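Local coordinates for protein hydroxyglutarate synthase (Pseudomonas putida, PDB 6W1H) that uses iron(II) and molecular oxygen to decarboxylate and hydroxylate 2-oxoadipate, forming D-2-hydroxyglutarate in the catabolism of D-lysine, at residues L264-F269 against F292-Q297; F16-S21 against Q67-A72; A72-T77 against H223-T228. All coordinates share one frame; numbering follows the deposited sequence. Where two conformers were deposited one is given.

Contact 1 of 3, residues L264-F269 against F292-Q297; sequences LRQTSF and FGEIEQ. With NI (nickel (II) ion), chain B; OOG (2-oxoadipic acid), chain C.
Gln266 and Glu294 both swing CG anti to the backbone N (chi1 172° and -178°), but the glutamine chain then bends at chi2 whereas the glutamate stays extended, and their side chains meet at about a right angle. The amide gives one bond, Gln266 NE2 to Glu294 OE2 at 3.0 Å, reaching the anti side of the carboxylate from somewhat out of its plane. Glu294 OE1 binds the metal at 2.0 Å, a nickel ion in this crystal at the Fe(2+) site. Thr228 OG1 hydrogen-bonds to that same oxygen. With one oxygen on the metal and the other held by an amide, the carboxylate is limited in its rotation; Gln266 thus acts as a second-shell residue. On the other face of the hairpin the Phe269 ring folds back over Gly293, whose CA lies 3.8 Å from the ring centroid in a CH-pi contact, and the CG2 methyls of Thr267 and Ile295 touch at 3.6 Å. Six backbone bonds join three antiparallel hydrogen-bonded pairs, Arg265 with Gln297, Thr267 with Ile295 and Phe269 with Gly293. A water bridges Arg265 NH1 and Gln297 OE1; NH1 also forms a salt bridge with Asp235, and OE1 accepts from Ile234 N. The hairpin of strands 264-276 and 287-298 lays Ile295 against helices 29-48 and 234-240 and Phe269 against helix 29-48, while Glu296 touches strand 226-229.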
loop_
_atom_site.group_PDB
_atom_site.type_symbol
_atom_site.label_atom_id
_atom_site.label_comp_id
_atom_site.label_asym_id
_atom_site.label_seq_id
_atom_site.Cartn_x
_atom_site.Cartn_y
_atom_site.Cartn_z
ATOM N N LEU A 264 -9.587 -1.064 -3.143
ATOM C CA LEU A 264 -8.761 -0.678 -4.272
ATOM C C LEU A 264 -8.876 -1.731 -5.365
ATOM O O LEU A 264 -9.385 -2.834 -5.143
ATOM C CB LEU A 264 -7.296 -0.507 -3.862
ATOM C CG LEU A 264 -6.505 -1.726 -3.405
ATOM C CD1 LEU A 264 -6.017 -2.561 -4.573
ATOM C CD2 LEU A 264 -5.316 -1.283 -2.562
ATOM N N ARG A 265 -8.455 -1.340 -6.568
ATOM C CA ARG A 265 -8.333 -2.216 -7.722
ATOM C C ARG A 265 -6.876 -2.206 -8.139
ATOM O O ARG A 265 -6.179 -1.180 -8.000
ATOM C CB ARG A 265 -9.205 -1.735 -8.887
ATOM C CG ARG A 265 -10.685 -1.595 -8.562
ATOM C CD ARG A 265 -11.527 -1.277 -9.802
ATOM N NE ARG A 265 -11.715 -2.466 -10.628
ATOM C CZ ARG A 265 -11.936 -2.469 -11.930
ATOM N NH1 ARG A 265 -12.027 -1.336 -12.604
ATOM N NH2 ARG A 265 -12.109 -3.627 -12.541
ATOM N N GLN A 266 -6.415 -3.358 -8.642
ATOM C CA GLN A 266 -4.995 -3.523 -8.935
ATOM C C GLN A 266 -4.784 -4.432 -10.131
ATOM O O GLN A 266 -5.595 -5.305 -10.420
ATOM C CB GLN A 266 -4.281 -4.118 -7.714
ATOM C CG GLN A 266 -2.831 -4.530 -7.949
ATOM C CD GLN A 266 -2.684 -5.956 -8.500
ATOM O OE1 GLN A 266 -3.679 -6.607 -8.883
ATOM N NE2 GLN A 266 -1.450 -6.449 -8.540
ATOM N N THR A 267 -3.679 -4.210 -10.831
ATOM C CA THR A 267 -3.140 -5.190 -11.770
ATOM C C THR A 267 -1.620 -5.037 -11.810
ATOM O O THR A 267 -1.050 -4.092 -11.256
ATOM C CB THR A 267 -3.814 -5.132 -13.154
ATOM O OG1 THR A 267 -3.357 -6.251 -13.942
ATOM C CG2 THR A 267 -3.552 -3.835 -13.883
ATOM N N SER A 268 -0.963 -5.977 -12.484
ATOM C CA SER A 268 0.489 -6.065 -12.460
ATOM C C SER A 268 1.006 -6.372 -13.857
ATOM O O SER A 268 0.244 -6.761 -14.747
ATOM C CB SER A 268 0.953 -7.148 -11.484
ATOM O OG SER A 268 0.380 -8.404 -11.835
ATOM N N PHE A 269 2.320 -6.205 -14.036
ATOM C CA PHE A 269 2.986 -6.436 -15.309
ATOM C C PHE A 269 4.449 -6.771 -15.056
ATOM O O PHE A 269 4.973 -6.549 -13.970
ATOM C CB PHE A 269 2.854 -5.200 -16.195
ATOM C CG PHE A 269 3.444 -3.951 -15.591
ATOM C CD1 PHE A 269 2.674 -3.152 -14.771
ATOM C CD2 PHE A 269 4.762 -3.578 -15.846
ATOM C CE1 PHE A 269 3.187 -2.013 -14.203
ATOM C CE2 PHE A 269 5.298 -2.425 -15.271
ATOM C CZ PHE A 269 4.493 -1.637 -14.456
ATOM N N PHE A 292 8.551 -7.213 -11.053
ATOM C CA PHE A 292 7.201 -6.937 -11.499
ATOM C C PHE A 292 6.755 -5.563 -11.034
ATOM O O PHE A 292 7.152 -5.086 -9.969
ATOM C CB PHE A 292 6.233 -8.002 -10.991
ATOM C CG PHE A 292 6.472 -9.352 -11.591
ATOM C CD1 PHE A 292 7.368 -10.234 -11.016
ATOM C CD2 PHE A 292 5.814 -9.732 -12.738
ATOM C CE1 PHE A 292 7.613 -11.471 -11.585
ATOM C CE2 PHE A 292 6.052 -10.979 -13.316
ATOM C CZ PHE A 292 6.949 -11.839 -12.733
ATOM N N GLY A 293 5.960 -4.905 -11.875
ATOM C CA GLY A 293 5.367 -3.627 -11.567
ATOM C C GLY A 293 3.879 -3.773 -11.268
ATOM O O GLY A 293 3.265 -4.818 -11.479
ATOM N N GLU A 294 3.295 -2.672 -10.794
ATOM C CA GLU A 294 1.913 -2.681 -10.358
ATOM C C GLU A 294 1.304 -1.298 -10.494
ATOM O O GLU A 294 1.994 -0.274 -10.484
ATOM C CB GLU A 294 1.897 -3.127 -8.896
ATOM C CG GLU A 294 0.534 -3.265 -8.235
ATOM C CD GLU A 294 0.669 -3.909 -6.887
ATOM O OE1 GLU A 294 0.986 -3.196 -5.921
ATOM O OE2 GLU A 294 0.535 -5.128 -6.801
ATOM N N ILE A 295 -0.016 -1.282 -10.612
ATOM C CA ILE A 295 -0.798 -0.059 -10.674
ATOM C C ILE A 295 -2.042 -0.286 -9.831
ATOM O O ILE A 295 -2.594 -1.390 -9.800
ATOM C CB ILE A 295 -1.147 0.288 -12.143
ATOM C CG1 ILE A 295 -1.942 1.582 -12.232
ATOM C CG2 ILE A 295 -1.898 -0.867 -12.826
ATOM C CD1 ILE A 295 -1.182 2.798 -11.773
ATOM N N GLU A 296 -2.472 0.753 -9.135
ATOM C CA GLU A 296 -3.667 0.650 -8.316
ATOM C C GLU A 296 -4.539 1.889 -8.435
ATOM O O GLU A 296 -4.073 2.964 -8.789
ATOM C CB GLU A 296 -3.339 0.351 -6.844
ATOM C CG GLU A 296 -2.768 1.505 -6.066
ATOM C CD GLU A 296 -2.213 1.080 -4.704
ATOM O OE1 GLU A 296 -2.406 -0.079 -4.284
ATOM O OE2 GLU A 296 -1.573 1.902 -4.058
ATOM N N GLN A 297 -5.833 1.699 -8.158
ATOM C CA GLN A 297 -6.806 2.768 -8.009
ATOM C C GLN A 297 -7.426 2.585 -6.631
ATOM O O GLN A 297 -7.862 1.475 -6.298
ATOM C CB GLN A 297 -7.904 2.617 -9.073
ATOM C CG GLN A 297 -8.944 3.744 -9.046
ATOM C CD GLN A 297 -10.127 3.491 -9.942
ATOM O OE1 GLN A 297 -9.999 2.844 -10.986
ATOM N NE2 GLN A 297 -11.269 4.037 -9.581
HETATM NI NI NI B . 1.624 -3.835 -4.098
HETATM C C2 OOG C . 3.021 -8.126 -2.160
HETATM C C3 OOG C . 2.854 -7.220 -0.951
HETATM C C4 OOG C . 1.442 -6.653 -0.892
HETATM C C6 OOG C . -0.113 -5.089 -2.324
HETATM O O4 OOG C . -1.133 -5.588 -1.736
HETATM O O3 OOG C . -0.211 -4.254 -3.277
HETATM C C5 OOG C . 1.280 -5.488 -1.885
HETATM C C1 OOG C . 4.343 -8.917 -2.094
HETATM O O1 OOG C . 4.552 -9.788 -2.879
HETATM O O2 OOG C . 5.318 -8.647 -1.131
HETATM O O5 OOG C . 2.190 -4.858 -2.318
HETATM O O HOH W 1 -12.146 1.446 -12.006
HETATM O O HOH W 2 1.417 -6.142 -4.866
#

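Contact 2 of 3, residues F16-S21 against Q67-A72; sequences FSAAMS and QERHGA. With NI (nickel (II) ion), chain B; OOG (2-oxoadipic acid), chain C.
The start of strand 69-75, which carries the metal ligand His70, is tied to the N-terminal helix 9-27 by the guanidinium of Arg69. Ser17 OG lies in the plane of that group and is gripped side-on by two nitrogens, at 3.0 Å from Arg69 NE and 2.8 Å from Arg69 NH2. The end of the guanidinium is taken by Gln67 OE1, which accepts from both NH1 and NH2 of Arg69, the pair approaching from one face of the amide. Ser21 CB rests over one face of the guanidinium and Gln67 C over the other, so the group is sandwiched as well as held at its edge. The arginine chain gets there by bending at chi3 (-67°). A water adds a further link, 2.8 Å from Ser17 OG and donating to Gln67 O at 2.9 Å. Next along the strand, His70 points away from the helix and binds the nickel ion through NE2 at 2.2 Å, so neighbouring residues serve opposite sides of the strand. Helix 29-48 closes in beside the arginine, its Tyr31 touching Arg69 and hydrogen-bonding Ser21 OG, while helix 176-188 packs on Phe16, Ala19 and Met20.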
loop_
_atom_site.group_PDB
_atom_site.type_symbol
_atom_site.label_atom_id
_atom_site.label_comp_id
_atom_site.label_asym_id
_atom_site.label_seq_id
_atom_site.Cartn_x
_atom_site.Cartn_y
_atom_site.Cartn_z
ATOM N N PHE A 16 11.338 10.952 1.442
ATOM C CA PHE A 16 11.746 9.562 1.281
ATOM C C PHE A 16 10.996 8.896 0.132
ATOM O O PHE A 16 11.598 8.193 -0.700
ATOM C CB PHE A 16 11.527 8.821 2.606
ATOM C CG PHE A 16 11.878 7.372 2.563
ATOM C CD1 PHE A 16 13.197 6.972 2.537
ATOM C CD2 PHE A 16 10.890 6.393 2.596
ATOM C CE1 PHE A 16 13.525 5.634 2.515
ATOM C CE2 PHE A 16 11.228 5.055 2.577
ATOM C CZ PHE A 16 12.549 4.678 2.529
ATOM N N SER A 17 9.687 9.110 0.063
ATOM C CA SER A 17 8.912 8.548 -1.038
ATOM C C SER A 17 9.451 9.038 -2.378
ATOM O O SER A 17 9.621 8.251 -3.322
ATOM C CB SER A 17 7.437 8.929 -0.863
ATOM O OG SER A 17 6.642 8.458 -1.942
ATOM N N ALA A 18 9.732 10.343 -2.481
ATOM C CA ALA A 18 10.233 10.883 -3.739
ATOM C C ALA A 18 11.604 10.303 -4.072
ATOM O O ALA A 18 11.882 9.982 -5.226
ATOM C CB ALA A 18 10.325 12.405 -3.656
ATOM N N ALA A 19 12.469 10.154 -3.072
ATOM C CA ALA A 19 13.796 9.597 -3.308
ATOM C C ALA A 19 13.707 8.126 -3.704
ATOM O O ALA A 19 14.462 7.658 -4.570
ATOM C CB ALA A 19 14.680 9.783 -2.066
ATOM N N MET A 20 12.807 7.378 -3.072
ATOM C CA MET A 20 12.624 5.984 -3.449
ATOM C C MET A 20 12.118 5.872 -4.877
ATOM O O MET A 20 12.562 4.999 -5.640
ATOM C CB MET A 20 11.642 5.307 -2.499
ATOM C CG MET A 20 12.197 5.080 -1.066
ATOM S SD MET A 20 13.115 3.525 -0.879
ATOM C CE MET A 20 11.780 2.370 -0.642
ATOM N N SER A 21 11.191 6.754 -5.260
ATOM C CA SER A 21 10.661 6.725 -6.622
ATOM C C SER A 21 11.748 7.029 -7.654
ATOM O O SER A 21 11.850 6.356 -8.677
ATOM C CB SER A 21 9.498 7.711 -6.735
ATOM O OG SER A 21 8.919 7.667 -8.034
ATOM N N GLN A 67 2.011 12.368 -6.305
ATOM C CA GLN A 67 3.143 11.673 -5.705
ATOM C C GLN A 67 2.764 10.449 -4.883
ATOM O O GLN A 67 3.661 9.818 -4.299
ATOM C CB GLN A 67 3.928 12.661 -4.829
ATOM C CG GLN A 67 4.574 13.767 -5.636
ATOM C CD GLN A 67 5.639 13.232 -6.563
ATOM O OE1 GLN A 67 6.588 12.608 -6.116
ATOM N NE2 GLN A 67 5.477 13.456 -7.861
ATOM N N GLU A 68 1.480 10.086 -4.847
ATOM C CA GLU A 68 0.995 9.012 -3.989
ATOM C C GLU A 68 1.500 7.661 -4.471
ATOM O O GLU A 68 1.291 7.295 -5.632
ATOM C CB GLU A 68 -0.538 9.032 -3.968
ATOM C CG GLU A 68 -1.147 7.869 -3.211
ATOM C CD GLU A 68 -2.548 8.165 -2.680
ATOM O OE1 GLU A 68 -3.063 9.280 -2.904
ATOM O OE2 GLU A 68 -3.143 7.266 -2.046
ATOM N N ARG A 69 2.144 6.916 -3.565
ATOM C CA ARG A 69 2.707 5.618 -3.895
ATOM C C ARG A 69 2.593 4.675 -2.702
ATOM O O ARG A 69 2.479 5.101 -1.551
ATOM C CB ARG A 69 4.198 5.741 -4.245
ATOM C CG ARG A 69 4.484 6.349 -5.603
ATOM C CD ARG A 69 5.945 6.706 -5.714
ATOM N NE ARG A 69 6.300 7.793 -4.814
ATOM C CZ ARG A 69 6.346 9.064 -5.181
ATOM N NH1 ARG A 69 6.071 9.407 -6.453
ATOM N NH2 ARG A 69 6.699 10.020 -4.306
ATOM N N HIS A 70 2.696 3.379 -2.984
ATOM C CA HIS A 70 3.000 2.365 -1.979
ATOM C C HIS A 70 4.237 1.604 -2.436
ATOM O O HIS A 70 4.534 1.519 -3.622
ATOM C CB HIS A 70 1.827 1.441 -1.592
ATOM C CG HIS A 70 1.616 0.236 -2.459
ATOM N ND1 HIS A 70 0.489 0.082 -3.237
ATOM C CD2 HIS A 70 2.308 -0.921 -2.578
ATOM C CE1 HIS A 70 0.521 -1.093 -3.839
ATOM N NE2 HIS A 70 1.612 -1.724 -3.453
ATOM N N GLY A 71 4.997 1.121 -1.481
ATOM C CA GLY A 71 6.067 0.192 -1.741
ATOM C C GLY A 71 5.773 -1.127 -1.066
ATOM O O GLY A 71 4.934 -1.190 -0.158
ATOM N N ALA A 72 6.497 -2.174 -1.463
ATOM C CA ALA A 72 6.405 -3.468 -0.812
ATOM C C ALA A 72 7.804 -4.011 -0.630
ATOM O O ALA A 72 8.609 -3.965 -1.564
ATOM C CB ALA A 72 5.595 -4.451 -1.656
HETATM NI NI NI B . 1.624 -3.835 -4.098
HETATM C C2 OOG C . 3.021 -8.126 -2.160
HETATM C C3 OOG C . 2.854 -7.220 -0.951
HETATM C C4 OOG C . 1.442 -6.653 -0.892
HETATM C C6 OOG C . -0.113 -5.089 -2.324
HETATM O O4 OOG C . -1.133 -5.588 -1.736
HETATM O O3 OOG C . -0.211 -4.254 -3.277
HETATM C C5 OOG C . 1.280 -5.488 -1.885
HETATM C C1 OOG C . 4.343 -8.917 -2.094
HETATM O O1 OOG C . 4.552 -9.788 -2.879
HETATM O O2 OOG C . 5.318 -8.647 -1.131
HETATM O O5 OOG C . 2.190 -4.858 -2.318
HETATM O O HOH W 3 3.913 8.712 -1.647
HETATM O O HOH W 2 1.417 -6.142 -4.866
#

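Contact 3 of 3, residues A72-T77 against H223-T228; sequences AIRVGT and HINHLT. With NI (nickel (II) ion), chain B; OOG (2-oxoadipic acid), chain C.
Running roughly antiparallel to residues 223-226, the strand at Ala72 meets them through a good backbone bond, Asn225 N to Ala72 O at 2.9 Å; the one from Ala72 N to His226 O is longer and bent, at 3.2 Å. The Ala72 methyl lies over one face of the His226 ring, its CB 3.4 Å from His226 CE1. That imidazole binds the nickel ion through NE2 at 2.1 Å, and its ND1 donates in the ring plane to a lone pair of Asn225 OD1 at 2.8 Å. The same asparagine, its CG anti to the backbone N (chi1 -177°), sets ND2 over the centre of the Arg74 guanidinium, 3.2 Å from Arg74 CZ. The two groups meet as donors, so no hydrogen bond forms; the amide plane is tilted 33° from the guanidinium. One amide thus orients the metal-binding histidine and covers the substrate-binding arginine. Arg74 meets the distal carboxylate of 2-oxoadipate side-on, NH2 to O1 at 2.8 Å and NE to O2 at 3.2 Å, while NH1 forms a salt bridge with Asp215. Such pairing of both carboxylate oxygens suits the inferred part of Arg74 in substrate specificity. A water joins Arg74 N to His223 O. Strand 69-75 lies between strands 127-133 and 226-229 in the mixed sheet; Ile73 packs on helix 78-90, and Ile224 meets helix 9-27.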
loop_
_atom_site.group_PDB
_atom_site.type_symbol
_atom_site.label_atom_id
_atom_site.label_comp_id
_atom_site.label_asym_id
_atom_site.label_seq_id
_atom_site.Cartn_x
_atom_site.Cartn_y
_atom_site.Cartn_z
ATOM N N ALA A 72 6.497 -2.174 -1.463
ATOM C CA ALA A 72 6.405 -3.468 -0.812
ATOM C C ALA A 72 7.804 -4.011 -0.630
ATOM O O ALA A 72 8.609 -3.965 -1.564
ATOM C CB ALA A 72 5.595 -4.451 -1.656
ATOM N N ILE A 73 8.082 -4.529 0.565
ATOM C CA ILE A 73 9.383 -5.083 0.897
ATOM C C ILE A 73 9.174 -6.341 1.718
ATOM O O ILE A 73 8.113 -6.558 2.308
ATOM C CB ILE A 73 10.284 -4.102 1.675
ATOM C CG1 ILE A 73 9.638 -3.718 3.003
ATOM C CG2 ILE A 73 10.562 -2.880 0.837
ATOM C CD1 ILE A 73 10.523 -2.870 3.891
ATOM N N ARG A 74 10.224 -7.162 1.761
ATOM C CA ARG A 74 10.246 -8.389 2.547
ATOM C C ARG A 74 11.525 -8.432 3.369
ATOM O O ARG A 74 12.601 -8.141 2.849
ATOM C CB ARG A 74 10.188 -9.615 1.652
ATOM C CG ARG A 74 8.948 -9.700 0.803
ATOM C CD ARG A 74 9.298 -9.837 -0.636
ATOM N NE ARG A 74 8.123 -10.073 -1.476
ATOM C CZ ARG A 74 8.140 -10.789 -2.588
ATOM N NH1 ARG A 74 9.272 -11.319 -3.018
ATOM N NH2 ARG A 74 7.031 -10.957 -3.272
ATOM N N VAL A 75 11.399 -8.754 4.655
ATOM C CA VAL A 75 12.546 -8.891 5.545
ATOM C C VAL A 75 12.593 -10.332 6.059
ATOM O O VAL A 75 11.620 -11.081 5.972
ATOM C CB VAL A 75 12.532 -7.877 6.706
ATOM C CG1 VAL A 75 12.687 -6.452 6.179
ATOM C CG2 VAL A 75 11.265 -8.020 7.539
ATOM N N GLY A 76 13.745 -10.705 6.618
ATOM C CA GLY A 76 14.015 -12.090 6.946
ATOM C C GLY A 76 14.094 -12.459 8.409
ATOM O O GLY A 76 14.062 -13.642 8.733
ATOM N N THR A 77 14.224 -11.483 9.303
ATOM C CA THR A 77 14.354 -11.797 10.717
ATOM C C THR A 77 13.512 -10.839 11.556
ATOM O O THR A 77 13.189 -9.725 11.137
ATOM C CB THR A 77 15.815 -11.699 11.217
ATOM O OG1 THR A 77 16.188 -10.311 11.274
ATOM C CG2 THR A 77 16.769 -12.493 10.338
ATOM N N HIS A 223 15.341 -5.210 -1.071
ATOM C CA HIS A 223 15.135 -4.336 -2.211
ATOM C C HIS A 223 13.644 -4.098 -2.443
ATOM O O HIS A 223 12.773 -4.856 -2.006
ATOM C CB HIS A 223 15.818 -4.897 -3.463
ATOM C CG HIS A 223 15.541 -6.346 -3.729
ATOM N ND1 HIS A 223 16.544 -7.253 -3.986
ATOM C CD2 HIS A 223 14.380 -7.039 -3.808
ATOM C CE1 HIS A 223 16.019 -8.450 -4.174
ATOM N NE2 HIS A 223 14.704 -8.345 -4.095
ATOM N N ILE A 224 13.351 -3.024 -3.158
ATOM C CA ILE A 224 11.968 -2.703 -3.487
ATOM C C ILE A 224 11.390 -3.847 -4.300
ATOM O O ILE A 224 11.891 -4.161 -5.387
ATOM C CB ILE A 224 11.904 -1.383 -4.281
ATOM C CG1 ILE A 224 12.424 -0.246 -3.427
ATOM C CG2 ILE A 224 10.464 -1.128 -4.771
ATOM C CD1 ILE A 224 12.633 1.057 -4.208
ATOM N N ASN A 225 10.325 -4.481 -3.784
ATOM C CA ASN A 225 9.664 -5.491 -4.600
ATOM C C ASN A 225 8.867 -4.823 -5.704
ATOM O O ASN A 225 8.825 -5.321 -6.821
ATOM C CB ASN A 225 8.747 -6.360 -3.741
ATOM C CG ASN A 225 8.103 -7.448 -4.548
ATOM O OD1 ASN A 225 6.987 -7.287 -5.027
ATOM N ND2 ASN A 225 8.808 -8.545 -4.732
ATOM N N HIS A 226 8.213 -3.710 -5.402
ATOM C CA HIS A 226 7.627 -2.831 -6.387
ATOM C C HIS A 226 7.248 -1.523 -5.699
ATOM O O HIS A 226 7.147 -1.449 -4.471
ATOM C CB HIS A 226 6.424 -3.476 -7.043
ATOM C CG HIS A 226 5.328 -3.834 -6.096
ATOM N ND1 HIS A 226 5.281 -5.052 -5.461
ATOM C CD2 HIS A 226 4.258 -3.135 -5.646
ATOM C CE1 HIS A 226 4.194 -5.121 -4.711
ATOM N NE2 HIS A 226 3.563 -3.962 -4.788
ATOM N N LEU A 227 7.096 -0.486 -6.503
ATOM C CA LEU A 227 6.475 0.766 -6.103
ATOM C C LEU A 227 5.263 0.958 -6.991
ATOM O O LEU A 227 5.357 0.798 -8.202
ATOM C CB LEU A 227 7.387 1.955 -6.268
ATOM C CG LEU A 227 8.542 2.220 -5.371
ATOM C CD1 LEU A 227 9.132 3.587 -5.752
ATOM C CD2 LEU A 227 8.137 2.192 -3.934
ATOM N N THR A 228 4.135 1.301 -6.398
ATOM C CA THR A 228 2.872 1.380 -7.118
ATOM C C THR A 228 2.336 2.794 -7.053
ATOM O O THR A 228 2.061 3.286 -5.945
ATOM C CB THR A 228 1.874 0.422 -6.458
ATOM O OG1 THR A 228 2.458 -0.869 -6.513
ATOM C CG2 THR A 228 0.529 0.449 -7.158
HETATM NI NI NI B . 1.624 -3.835 -4.098
HETATM C C2 OOG C . 3.021 -8.126 -2.160
HETATM C C3 OOG C . 2.854 -7.220 -0.951
HETATM C C4 OOG C . 1.442 -6.653 -0.892
HETATM C C6 OOG C . -0.113 -5.089 -2.324
HETATM O O4 OOG C . -1.133 -5.588 -1.736
HETATM O O3 OOG C . -0.211 -4.254 -3.277
HETATM C C5 OOG C . 1.280 -5.488 -1.885
HETATM C C1 OOG C . 4.343 -8.917 -2.094
HETATM O O1 OOG C . 4.552 -9.788 -2.879
HETATM O O2 OOG C . 5.318 -8.647 -1.131
HETATM O O5 OOG C . 2.190 -4.858 -2.318
HETATM O O HOH W 4 12.089 -6.912 -0.426
HETATM O O HOH W 2 1.417 -6.142 -4.866
#

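The three contacts converge on one metal site: contact 1 supplies Glu294, contact 2 His70 and contact 3 His226, the two-histidine, one-carboxylate set of the Fe(2+) site, here holding nickel. 2-Oxoadipate completes the sphere as a chelate through O3 and O5, with a water. Contacts 2 and 3 share Ala72 and are sewn together along the sheet by the backbone pair His70 O and Thr228 N, 2.8 Å apart. Contact 1 joins contact 2 through a second-shell bond as well, Glu296 OE2 to His70 ND1 at 2.9 Å. Contact 3 alone also reaches the substrate's far carboxylate, through Arg74.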